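Local coordinates for protein putative Phosphate (Eubacterium rectale, PDB 3DAO) that is a putative hydrolase, probably a phosphatase, of the haloacid dehalogenase-like family, at residues W107-R112 / I158-D162. Residues are numbered along the deposited sequence; the frame is centred on the assembly and turned at random. Where two conformers were deposited one is given.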
loop_
_atom_site.group_PDB
_atom_site.type_symbol
_atom_site.label_atom_id
_atom_site.label_comp_id
_atom_site.label_asym_id
_atom_site.label_seq_id
_atom_site.Cartn_x
_atom_site.Cartn_y
_atom_site.Cartn_z
ATOM N N TRP A 107 -7.966 -15.667 -7.629
ATOM C CA TRP A 107 -9.073 -14.740 -7.212
ATOM C C TRP A 107 -10.469 -15.269 -7.525
ATOM O O TRP A 107 -11.413 -15.051 -6.751
ATOM C CB TRP A 107 -8.886 -13.286 -7.720
ATOM C CG TRP A 107 -8.835 -13.054 -9.197
ATOM C CD1 TRP A 107 -7.722 -13.062 -9.965
ATOM C CD2 TRP A 107 -9.915 -12.696 -10.063
ATOM N NE1 TRP A 107 -8.043 -12.797 -11.264
ATOM C CE2 TRP A 107 -9.376 -12.549 -11.361
ATOM C CE3 TRP A 107 -11.285 -12.504 -9.879
ATOM C CZ2 TRP A 107 -10.155 -12.232 -12.473
ATOM C CZ3 TRP A 107 -12.063 -12.159 -10.983
ATOM C CH2 TRP A 107 -11.496 -12.055 -12.266
ATOM N N LYS A 108 -10.620 -15.965 -8.654
ATOM C CA LYS A 108 -11.929 -16.560 -8.986
ATOM C C LYS A 108 -12.213 -17.736 -8.042
ATOM O O LYS A 108 -13.345 -17.925 -7.577
ATOM C CB LYS A 108 -12.020 -16.996 -10.449
ATOM C CG LYS A 108 -12.174 -15.802 -11.363
ATOM C CD LYS A 108 -12.485 -16.171 -12.798
ATOM C CE LYS A 108 -12.743 -14.891 -13.592
ATOM N NZ LYS A 108 -13.128 -15.118 -15.021
ATOM N N GLY A 109 -11.194 -18.497 -7.733
ATOM C CA GLY A 109 -11.308 -19.595 -6.765
ATOM C C GLY A 109 -11.751 -19.094 -5.382
ATOM O O GLY A 109 -12.597 -19.703 -4.689
HETATM N N MSE A 110 -11.164 -17.970 -4.982
HETATM C CA MSE A 110 -11.517 -17.305 -3.710
HETATM C C MSE A 110 -12.979 -16.876 -3.732
HETATM O O MSE A 110 -13.701 -17.076 -2.759
HETATM C CB MSE A 110 -10.621 -16.118 -3.428
HETATM C CG MSE A 110 -9.230 -16.542 -3.071
HETATM SE SE MSE A 110 -8.064 -15.008 -3.010
HETATM C CE MSE A 110 -6.487 -15.849 -2.172
ATOM N N CYS A 111 -13.388 -16.265 -4.832
ATOM C CA CYS A 111 -14.782 -15.813 -5.003
ATOM C C CYS A 111 -15.732 -16.990 -4.786
ATOM O O CYS A 111 -16.708 -16.922 -4.041
ATOM C CB CYS A 111 -15.035 -15.296 -6.416
ATOM S SG CYS A 111 -14.393 -13.643 -6.861
ATOM N N ARG A 112 -15.465 -18.082 -5.503
ATOM C CA ARG A 112 -16.357 -19.272 -5.422
ATOM C C ARG A 112 -16.435 -19.838 -4.050
ATOM O O ARG A 112 -17.529 -20.193 -3.564
ATOM C CB ARG A 112 -15.929 -20.354 -6.418
ATOM C CG ARG A 112 -16.090 -19.871 -7.807
ATOM C CD ARG A 112 -15.617 -20.873 -8.836
ATOM N NE ARG A 112 -15.778 -20.315 -10.171
ATOM C CZ ARG A 112 -14.752 -20.051 -10.971
ATOM N NH1 ARG A 112 -13.529 -20.431 -10.650
ATOM N NH2 ARG A 112 -14.972 -19.515 -12.134
ATOM N N ILE A 158 -18.533 -11.428 -10.292
ATOM C CA ILE A 158 -17.098 -11.161 -10.419
ATOM C C ILE A 158 -16.381 -12.295 -11.165
ATOM O O ILE A 158 -15.407 -12.055 -11.869
ATOM C CB ILE A 158 -16.456 -10.878 -9.029
ATOM C CG1 ILE A 158 -16.978 -9.537 -8.490
ATOM C CG2 ILE A 158 -14.996 -10.778 -9.116
ATOM C CD1 ILE A 158 -16.548 -9.257 -7.029
ATOM N N THR A 159 -16.900 -13.515 -11.052
ATOM C CA THR A 159 -16.219 -14.671 -11.667
ATOM C C THR A 159 -16.434 -14.676 -13.167
ATOM O O THR A 159 -15.831 -15.471 -13.873
ATOM C CB THR A 159 -16.659 -16.047 -11.105
ATOM O OG1 THR A 159 -18.017 -16.330 -11.484
ATOM C CG2 THR A 159 -16.512 -16.111 -9.589
ATOM N N ARG A 160 -17.252 -13.758 -13.650
ATOM C CA ARG A 160 -17.537 -13.669 -15.080
ATOM C C ARG A 160 -16.740 -12.534 -15.715
ATOM O O ARG A 160 -16.804 -12.307 -16.906
ATOM C CB ARG A 160 -19.051 -13.601 -15.351
ATOM C CG ARG A 160 -19.752 -14.920 -14.955
ATOM C CD ARG A 160 -21.164 -15.061 -15.486
ATOM N NE ARG A 160 -21.661 -16.437 -15.367
ATOM C CZ ARG A 160 -22.631 -16.840 -14.550
ATOM N NH1 ARG A 160 -23.259 -15.969 -13.758
ATOM N NH2 ARG A 160 -22.987 -18.124 -14.542
ATOM N N LEU A 161 -15.925 -11.869 -14.906
ATOM C CA LEU A 161 -15.078 -10.805 -15.431
ATOM C C LEU A 161 -13.855 -11.395 -16.112
ATOM O O LEU A 161 -13.342 -12.454 -15.766
ATOM C CB LEU A 161 -14.611 -9.842 -14.351
ATOM C CG LEU A 161 -15.705 -9.119 -13.593
ATOM C CD1 LEU A 161 -15.096 -8.361 -12.430
ATOM C CD2 LEU A 161 -16.447 -8.181 -14.547
ATOM N N ASP A 162 -13.406 -10.671 -17.115
ATOM C CA ASP A 162 -12.241 -11.065 -17.877
ATOM C C ASP A 162 -11.229 -9.963 -17.725
ATOM O O ASP A 162 -11.284 -8.965 -18.424
ATOM C CB ASP A 162 -12.613 -11.218 -19.349
ATOM C CG ASP A 162 -11.453 -11.666 -20.190
ATOM O OD1 ASP A 162 -10.574 -12.377 -19.656
ATOM O OD2 ASP A 162 -11.441 -11.327 -21.390
HETATM O O HOH W 1 -18.236 -19.206 -10.674
HETATM O O HOH W 2 -17.853 -18.334 -13.688
#
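Trp-107 meets Ile-158 and Leu-161 with the outer rim of its six-membered ring: CZ3 lies 3.5 Å from Ile-158 O, which sits at the ring edge in plane and also accepts from Leu-161 N, closing the 3-10 turn, and 3.7 Å from the methyl Ile-158 CG2. A chi1 of 61° sets Trp-107 CG between its backbone N and carbonyl carbon, with the indole beside Lys-108, whose own CG lies over one face, toward the rim. The Lys-108 chain, extended beyond CG, reaches past the indole to the turn, where NZ donates two hydrogen bonds. Lys-108 NZ to Leu-161 O, 2.8 Å, runs in the carbonyl plane at a C=O...N angle of 160°; Lys-108 NZ to Thr-159 O, 3.0 Å, comes from well above that carbonyl's plane. A salt bridge to Glu-104, one helical turn earlier, also holds the ammonium. Cys-111 adds apolar packing, its CB 3.6 Å from Thr-159 CG2 and its SG against Ile-158 CG2. At the exposed margin Arg-112 reaches Thr-159 through water: one water accepts from Arg-112 NE at 2.7 Å and donates to Thr-159 OG1, which is also hydrogen-bonded to Asp-157. A second water joins NH2, weakly, to the same hydroxyl. Helix 104-117 thus fastens the loop between strands 152-154 and 168-172 by a lysine ammonium bridging two loop carbonyls, within the alpha/beta domain of the six-stranded mixed sheet, probably the cap of a haloacid dehalogenase-like hydrolase.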